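Local atomic coordinates of protein A52 (Vaccinia virus, PDB entry 2VVW), a protein that adopts a Bcl-2-like fold and suppresses host innate immunity, associating with IRAK2 to inhibit NF-kappa-B signalling and with TRAF6 to activate p38. Residues L94-C106 / A128-I141. Sequence-based numbering, arbitrary orientation.
Sequences LTVYDCISMIGLC and AIKLFINDHMLDKI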
ATOM      1  N   LEU A  94       3.050 -10.085  28.474  1.00 37.56           N
ATOM      2  CA  LEU A  94       3.007  -9.015  27.495  1.00 35.20           C
ATOM      3  C   LEU A  94       2.008  -7.951  27.918  1.00 33.59           C
ATOM      4  O   LEU A  94       0.896  -8.273  28.347  1.00 31.56           O
ATOM      5  CB  LEU A  94       2.590  -9.588  26.142  1.00 34.87           C
ATOM      6  CG  LEU A  94       3.024  -8.861  24.874  1.00 36.41           C
ATOM      7  CD1 LEU A  94       4.524  -8.920  24.741  1.00 34.24           C
ATOM      8  CD2 LEU A  94       2.346  -9.511  23.664  1.00 35.28           C
ATOM      9  N   THR A  95       2.411  -6.693  27.801  1.00 31.03           N
ATOM     10  CA  THR A  95       1.535  -5.571  28.104  1.00 31.49           C
ATOM     11  C   THR A  95       1.250  -4.789  26.823  1.00 30.00           C
ATOM     12  O   THR A  95       1.907  -4.986  25.804  1.00 26.47           O
ATOM     13  CB  THR A  95       2.165  -4.611  29.140  1.00 32.27           C
ATOM     14  OG1 THR A  95       3.196  -3.843  28.510  1.00 32.99           O
ATOM     15  CG2 THR A  95       2.741  -5.384  30.334  1.00 32.83           C
ATOM     16  N   VAL A  96       0.254  -3.909  26.893  1.00 30.24           N
ATOM     17  CA  VAL A  96      -0.097  -3.036  25.770  1.00 28.64           C
ATOM     18  C   VAL A  96       1.120  -2.195  25.380  1.00 27.44           C
ATOM     19  O   VAL A  96       1.329  -1.899  24.206  1.00 25.94           O
ATOM     20  CB  VAL A  96      -1.325  -2.121  26.096  1.00 29.80           C
ATOM     21  CG1 VAL A  96      -1.005  -1.131  27.220  1.00 29.18           C
ATOM     22  CG2 VAL A  96      -1.809  -1.380  24.845  1.00 28.58           C
ATOM     23  N   TYR A  97       1.923  -1.824  26.367  1.00 28.93           N
ATOM     24  CA  TYR A  97       3.104  -0.990  26.127  1.00 29.66           C
ATOM     25  C   TYR A  97       4.264  -1.746  25.457  1.00 27.72           C
ATOM     26  O   TYR A  97       5.002  -1.161  24.674  1.00 26.65           O
ATOM     27  CB  TYR A  97       3.508  -0.287  27.424  1.00 32.08           C
ATOM     28  CG  TYR A  97       2.492   0.765  27.782  1.00 34.72           C
ATOM     29  CD1 TYR A  97       2.459   1.978  27.099  1.00 35.33           C
ATOM     30  CD2 TYR A  97       1.529   0.535  28.756  1.00 36.18           C
ATOM     31  CE1 TYR A  97       1.522   2.952  27.401  1.00 36.04           C
ATOM     32  CE2 TYR A  97       0.581   1.499  29.063  1.00 39.04           C
ATOM     33  CZ  TYR A  97       0.582   2.708  28.385  1.00 38.70           C
ATOM     34  OH  TYR A  97      -0.362   3.672  28.680  1.00 40.58           O
ATOM     35  N   ASP A  98       4.409  -3.042  25.736  1.00 28.08           N
ATOM     36  CA  ASP A  98       5.294  -3.903  24.933  1.00 25.39           C
ATOM     37  C   ASP A  98       4.871  -3.892  23.459  1.00 23.68           C
ATOM     38  O   ASP A  98       5.703  -3.779  22.553  1.00 22.11           O
ATOM     39  CB  ASP A  98       5.281  -5.345  25.452  1.00 26.65           C
ATOM     40  CG  ASP A  98       5.851  -5.470  26.846  1.00 29.84           C
ATOM     41  OD1 ASP A  98       6.914  -4.863  27.115  1.00 29.53           O
ATOM     42  OD2 ASP A  98       5.238  -6.188  27.660  1.00 31.12           O
ATOM     43  N   CYS A  99       3.572  -4.016  23.216  1.00 23.56           N
ATOM     44  CA  CYS A  99       3.062  -3.981  21.859  1.00 21.85           C
ATOM     45  C   CYS A  99       3.253  -2.610  21.194  1.00 21.04           C
ATOM     46  O   CYS A  99       3.524  -2.540  20.013  1.00 20.87           O
ATOM     47  CB  CYS A  99       1.601  -4.354  21.838  1.00 23.20           C
ATOM     48  SG  CYS A  99       1.251  -5.973  22.494  1.00 26.48           S
ATOM     49  N   ILE A 100       3.075  -1.527  21.938  1.00 21.92           N
ATOM     50  CA  ILE A 100       3.357  -0.192  21.419  1.00 22.25           C
ATOM     51  C   ILE A 100       4.837  -0.065  21.017  1.00 23.12           C
ATOM     52  O   ILE A 100       5.165   0.422  19.932  1.00 23.11           O
ATOM     53  CB  ILE A 100       2.979   0.885  22.455  1.00 23.76           C
ATOM     54  CG1 ILE A 100       1.444   0.994  22.551  1.00 26.19           C
ATOM     55  CG2 ILE A 100       3.621   2.222  22.111  1.00 23.32           C
ATOM     56  CD1 ILE A 100       0.917   1.805  23.752  1.00 27.73           C
ATOM     57  N   SER A 101       5.743  -0.500  21.886  1.00 24.58           N
ATOM     58  CA  SER A 101       7.185  -0.429  21.572  1.00 23.80           C
ATOM     59  C   SER A 101       7.495  -1.250  20.320  1.00 23.60           C
ATOM     60  O   SER A 101       8.313  -0.876  19.483  1.00 22.60           O
ATOM     61  CB  SER A 101       8.041  -0.957  22.728  1.00 25.34           C
ATOM     62  OG  SER A 101       7.958  -0.147  23.888  1.00 26.80           O
ATOM     63  N   MET A 102       6.836  -2.390  20.207  1.00 23.04           N
ATOM     64  CA  MET A 102       7.038  -3.266  19.077  1.00 23.41           C
ATOM     65  C   MET A 102       6.575  -2.618  17.769  1.00 22.68           C
ATOM     66  O   MET A 102       7.222  -2.788  16.735  1.00 22.11           O
ATOM     67  CB  MET A 102       6.335  -4.585  19.344  1.00 23.54           C
ATOM     68  CG  MET A 102       6.567  -5.609  18.297  1.00 26.41           C
ATOM     69  SD  MET A 102       5.209  -5.547  17.124  1.00 32.00           S
ATOM     70  CE  MET A 102       5.888  -6.642  15.862  1.00 28.94           C
ATOM     71  N   ILE A 103       5.491  -1.842  17.813  1.00 22.27           N
ATOM     72  CA  ILE A 103       5.032  -1.124  16.627  1.00 20.82           C
ATOM     73  C   ILE A 103       6.097  -0.099  16.238  1.00 20.32           C
ATOM     74  O   ILE A 103       6.464   0.016  15.069  1.00 19.27           O
ATOM     75  CB  ILE A 103       3.667  -0.442  16.854  1.00 20.42           C
ATOM     76  CG1 ILE A 103       2.536  -1.473  16.833  1.00 22.51           C
ATOM     77  CG2 ILE A 103       3.384   0.607  15.794  1.00 21.55           C
ATOM     78  CD1 ILE A 103       1.212  -0.939  17.447  1.00 20.47           C
ATOM     79  N   GLY A 104       6.628   0.605  17.220  1.00 21.00           N
ATOM     80  CA  GLY A 104       7.709   1.554  16.956  1.00 22.54           C
ATOM     81  C   GLY A 104       8.963   0.908  16.391  1.00 23.52           C
ATOM     82  O   GLY A 104       9.669   1.520  15.600  1.00 23.86           O
ATOM     83  N   LEU A 105       9.237  -0.326  16.816  1.00 24.59           N
ATOM     84  CA  LEU A 105      10.390  -1.090  16.351  1.00 24.21           C
ATOM     85  C   LEU A 105      10.220  -1.441  14.876  1.00 21.66           C
ATOM     86  O   LEU A 105      11.132  -1.257  14.085  1.00 22.64           O
ATOM     87  CB  LEU A 105      10.539  -2.368  17.182  1.00 24.39           C
ATOM     88  CG  LEU A 105      11.634  -3.366  16.785  1.00 28.12           C
ATOM     89  CD1 LEU A 105      12.999  -2.859  17.218  1.00 32.06           C
ATOM     90  CD2 LEU A 105      11.329  -4.743  17.382  1.00 28.32           C
ATOM     91  N   CYS A 106       9.048  -1.955  14.522  1.00 19.78           N
ATOM     92  CA  CYS A 106       8.701  -2.236  13.124  1.00 19.03           C
ATOM     93  C   CYS A 106       8.932  -1.010  12.254  1.00 18.76           C
ATOM     94  O   CYS A 106       9.507  -1.103  11.168  1.00 20.17           O
ATOM     95  CB  CYS A 106       7.236  -2.665  13.032  1.00 19.39           C
ATOM     96  SG  CYS A 106       6.998  -4.298  13.695  1.00 23.40           S
ATOM     97  N   ALA A 128       4.943  -9.546  11.596  1.00 21.26           N
ATOM     98  CA  ALA A 128       5.419  -9.384  12.975  1.00 22.45           C
ATOM     99  C   ALA A 128       4.284  -8.983  13.926  1.00 22.76           C
ATOM    100  O   ALA A 128       4.151  -9.559  15.007  1.00 23.75           O
ATOM    101  CB  ALA A 128       6.546  -8.328  13.017  1.00 18.53           C
ATOM    102  N   ILE A 129       3.477  -7.995  13.512  1.00 24.44           N
ATOM    103  CA  ILE A 129       2.331  -7.497  14.310  1.00 24.85           C
ATOM    104  C   ILE A 129       1.361  -8.613  14.608  1.00 25.52           C
ATOM    105  O   ILE A 129       0.914  -8.766  15.741  1.00 24.71           O
ATOM    106  CB  ILE A 129       1.553  -6.334  13.583  1.00 25.25           C
ATOM    107  CG1 ILE A 129       2.406  -5.069  13.493  1.00 26.05           C
ATOM    108  CG2 ILE A 129       0.225  -6.020  14.279  1.00 27.47           C
ATOM    109  CD1 ILE A 129       2.860  -4.502  14.788  1.00 29.36           C
ATOM    110  N   LYS A 130       1.058  -9.419  13.596  1.00 27.41           N
ATOM    111  CA  LYS A 130       0.155 -10.562  13.785  1.00 29.82           C
ATOM    112  C   LYS A 130       0.705 -11.610  14.767  1.00 30.21           C
ATOM    113  O   LYS A 130      -0.069 -12.251  15.479  1.00 31.16           O
ATOM    114  CB  LYS A 130      -0.157 -11.220  12.439  1.00 30.96           C
ATOM    115  CG  LYS A 130      -1.145 -10.450  11.552  1.00 35.10           C
ATOM    116  CD  LYS A 130      -1.068 -10.954  10.097  1.00 36.96           C
ATOM    117  CE  LYS A 130      -2.299 -10.570   9.260  1.00 42.27           C
ATOM    118  NZ  LYS A 130      -2.072 -10.727   7.763  1.00 44.54           N
ATOM    119  N   LEU A 131       2.029 -11.793  14.809  1.00 30.41           N
ATOM    120  CA  LEU A 131       2.658 -12.739  15.759  1.00 30.02           C
ATOM    121  C   LEU A 131       2.622 -12.218  17.190  1.00 28.94           C
ATOM    122  O   LEU A 131       2.537 -12.990  18.146  1.00 29.27           O
ATOM    123  CB  LEU A 131       4.140 -12.995  15.419  1.00 30.21           C
ATOM    124  CG  LEU A 131       4.538 -13.976  14.320  1.00 30.57           C
ATOM    125  CD1 LEU A 131       6.045 -13.871  14.106  1.00 31.24           C
ATOM    126  CD2 LEU A 131       4.124 -15.406  14.678  1.00 32.76           C
ATOM    127  N   PHE A 132       2.725 -10.905  17.330  1.00 28.02           N
ATOM    128  CA  PHE A 132       3.024 -10.281  18.614  1.00 26.96           C
ATOM    129  C   PHE A 132       1.810  -9.628  19.293  1.00 27.38           C
ATOM    130  O   PHE A 132       1.696  -9.663  20.527  1.00 28.62           O
ATOM    131  CB  PHE A 132       4.128  -9.247  18.380  1.00 25.75           C
ATOM    132  CG  PHE A 132       4.868  -8.829  19.626  1.00 25.96           C
ATOM    133  CD1 PHE A 132       6.022  -9.486  20.018  1.00 26.05           C
ATOM    134  CD2 PHE A 132       4.431  -7.750  20.387  1.00 25.93           C
ATOM    135  CE1 PHE A 132       6.716  -9.085  21.166  1.00 28.71           C
ATOM    136  CE2 PHE A 132       5.122  -7.343  21.523  1.00 29.99           C
ATOM    137  CZ  PHE A 132       6.262  -8.013  21.919  1.00 29.38           C
ATOM    138  N   ILE A 133       0.923  -9.035  18.489  1.00 25.89           N
ATOM    139  CA  ILE A 133      -0.202  -8.220  18.979  1.00 25.93           C
ATOM    140  C   ILE A 133      -1.543  -8.841  18.606  1.00 26.41           C
ATOM    141  O   ILE A 133      -1.936  -8.845  17.443  1.00 27.11           O
ATOM    142  CB  ILE A 133      -0.130  -6.780  18.399  1.00 24.89           C
ATOM    143  CG1 ILE A 133       1.300  -6.258  18.471  1.00 22.93           C
ATOM    144  CG2 ILE A 133      -1.068  -5.853  19.161  1.00 27.01           C
ATOM    145  CD1 ILE A 133       1.448  -4.797  18.089  1.00 22.02           C
ATOM    146  N   ASN A 134      -2.241  -9.395  19.591  1.00 27.68           N
ATOM    147  CA  ASN A 134      -3.566  -9.959  19.355  1.00 28.62           C
ATOM    148  C   ASN A 134      -4.633  -8.870  19.343  1.00 29.25           C
ATOM    149  O   ASN A 134      -4.339  -7.715  19.615  1.00 26.32           O
ATOM    150  CB  ASN A 134      -3.890 -11.071  20.378  1.00 29.75           C
ATOM    151  CG  ASN A 134      -4.009 -10.559  21.825  1.00 34.00           C
ATOM    152  OD1 ASN A 134      -4.271  -9.380  22.077  1.00 32.09           O
ATOM    153  ND2 ASN A 134      -3.853 -11.472  22.781  1.00 32.51           N
ATOM    154  N   ASP A 135      -5.878  -9.248  19.054  1.00 31.78           N
ATOM    155  CA  ASP A 135      -6.972  -8.271  18.919  1.00 33.21           C
ATOM    156  C   ASP A 135      -7.306  -7.546  20.229  1.00 32.55           C
ATOM    157  O   ASP A 135      -7.659  -6.370  20.226  1.00 30.62           O
ATOM    158  CB  ASP A 135      -8.221  -8.953  18.335  1.00 35.78           C
ATOM    159  CG  ASP A 135      -8.050  -9.307  16.864  1.00 38.21           C
ATOM    160  OD1 ASP A 135      -7.133  -8.757  16.219  1.00 39.62           O
ATOM    161  OD2 ASP A 135      -8.823 -10.131  16.351  1.00 45.02           O
ATOM    162  N   HIS A 136      -7.166  -8.256  21.339  1.00 34.34           N
ATOM    163  CA  HIS A 136      -7.306  -7.660  22.667  1.00 36.17           C
ATOM    164  C   HIS A 136      -6.333  -6.503  22.850  1.00 33.92           C
ATOM    165  O   HIS A 136      -6.716  -5.412  23.276  1.00 34.45           O
ATOM    166  CB  HIS A 136      -7.078  -8.727  23.740  1.00 38.38           C
ATOM    167  CG  HIS A 136      -7.226  -8.220  25.139  1.00 44.15           C
ATOM    168  ND1 HIS A 136      -8.446  -8.124  25.772  1.00 50.37           N
ATOM    169  CD2 HIS A 136      -6.302  -7.803  26.038  1.00 48.04           C
ATOM    170  CE1 HIS A 136      -8.270  -7.665  26.998  1.00 51.01           C
ATOM    171  NE2 HIS A 136      -6.979  -7.453  27.182  1.00 50.51           N
ATOM    172  N   MET A 137      -5.081  -6.732  22.480  1.00 32.55           N
ATOM    173  CA  MET A 137      -4.047  -5.695  22.554  1.00 30.39           C
ATOM    174  C   MET A 137      -4.255  -4.567  21.563  1.00 28.77           C
ATOM    175  O   MET A 137      -4.008  -3.405  21.901  1.00 29.01           O
ATOM    176  CB  MET A 137      -2.652  -6.305  22.360  1.00 29.51           C
ATOM    177  CG  MET A 137      -2.173  -7.123  23.541  1.00 31.30           C
ATOM    178  SD  MET A 137      -2.099  -6.139  25.061  1.00 34.48           S
ATOM    179  CE  MET A 137      -1.766  -7.417  26.257  1.00 36.73           C
ATOM    180  N   LEU A 138      -4.688  -4.893  20.346  1.00 26.61           N
ATOM    181  CA  LEU A 138      -5.012  -3.851  19.383  1.00 26.71           C
ATOM    182  C   LEU A 138      -6.111  -2.933  19.928  1.00 27.69           C
ATOM    183  O   LEU A 138      -5.989  -1.715  19.849  1.00 29.16           O
ATOM    184  CB  LEU A 138      -5.409  -4.430  18.026  1.00 26.25           C
ATOM    185  CG  LEU A 138      -4.320  -5.081  17.183  1.00 26.29           C
ATOM    186  CD1 LEU A 138      -4.963  -5.725  15.965  1.00 28.05           C
ATOM    187  CD2 LEU A 138      -3.244  -4.063  16.776  1.00 22.63           C
ATOM    188  N   ASP A 139      -7.165  -3.509  20.507  1.00 28.64           N
ATOM    189  CA  ASP A 139      -8.204  -2.710  21.181  1.00 30.37           C
ATOM    190  C   ASP A 139      -7.623  -1.738  22.213  1.00 29.12           C
ATOM    191  O   ASP A 139      -8.054  -0.589  22.311  1.00 28.24           O
ATOM    192  CB  ASP A 139      -9.214  -3.611  21.902  1.00 32.87           C
ATOM    193  CG  ASP A 139     -10.157  -4.335  20.958  1.00 39.04           C
ATOM    194  OD1 ASP A 139     -10.397  -3.839  19.842  1.00 43.02           O
ATOM    195  OD2 ASP A 139     -10.689  -5.407  21.349  1.00 45.13           O
ATOM    196  N   LYS A 140      -6.682  -2.211  23.015  1.00 29.56           N
ATOM    197  CA  LYS A 140      -6.083  -1.372  24.061  1.00 31.74           C
ATOM    198  C   LYS A 140      -5.231  -0.261  23.461  1.00 29.33           C
ATOM    199  O   LYS A 140      -5.260   0.887  23.937  1.00 28.69           O
ATOM    200  CB  LYS A 140      -5.250  -2.225  25.025  1.00 31.97           C
ATOM    201  CG  LYS A 140      -6.113  -3.197  25.847  1.00 37.48           C
ATOM    202  CD  LYS A 140      -5.285  -4.068  26.791  1.00 39.65           C
ATOM    203  CE  LYS A 140      -5.268  -3.491  28.206  1.00 47.49           C
ATOM    204  NZ  LYS A 140      -6.606  -3.591  28.889  1.00 51.77           N
ATOM    205  N   ILE A 141      -4.497  -0.594  22.401  1.00 27.40           N
ATOM    206  CA  ILE A 141      -3.679   0.401  21.707  1.00 27.23           C
ATOM    207  C   ILE A 141      -4.565   1.519  21.144  1.00 27.88           C
ATOM    208  O   ILE A 141      -4.234   2.711  21.248  1.00 27.76           O
ATOM    209  CB  ILE A 141      -2.859  -0.231  20.565  1.00 26.22           C
ATOM    210  CG1 ILE A 141      -1.743  -1.142  21.118  1.00 27.92           C
ATOM    211  CG2 ILE A 141      -2.219   0.854  19.700  1.00 25.08           C
ATOM    212  CD1 ILE A 141      -1.231  -2.194  20.117  1.00 27.14           C
TER
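The bend between helices 123-132 and 135-153 packs against the first turns of helix 96-115 in a buried apolar seam, with the Phe132 ring held between Met102 and Leu94. Met102 CG lies over one ring face in a CH-pi contact, 3.9 Å from the Phe132 ring centroid; Leu94 CD2 lies over the opposite face, while its CD1 sits above the rim, 3.4 Å from Phe132 CZ. The Cys99 backbone comes up at the ring edge, while Met102 SD stands obliquely to the ring as a Met-aromatic contact. Met102 points its CG away from its own backbone N (chi1 -175°) and bends at chi2, which takes it past the ring to Ala128, where its CE is only 3.4 Å from Ala128 CB, tighter than usual. Ile129 crosses Met102 at a slant, its CD1 3.5 Å from Met102 SD. In this Bcl-2-like all-helical fold the chain turns sharply after Phe132: segment 128-132 runs nearly antiparallel to 96-106 (167°), whereas 135-141 crosses it at -82°. Asn134 caps the new helix, its OD1 accepting from Met137 N at 2.8 Å. At the crossing Ile141 is a knob among Val96, Cys99, Ile100 and Ile103, its CD1 3.8 Å from Ile103 CD1. Met137 lays SD beside the backbone of Val96, and its CG meets Cys99 SG at 3.8 Å. In the capping box that starts helix 96-115, Thr95 OG1 accepts from Asp98 N and Asp98 OD2 from Thr95 N; Asp98 OD1 is hydrogen-bonded to Gln58. Leu25 of helix 21-35 and Phe51 of helix 51-59 extend the apolar packing around Ile103.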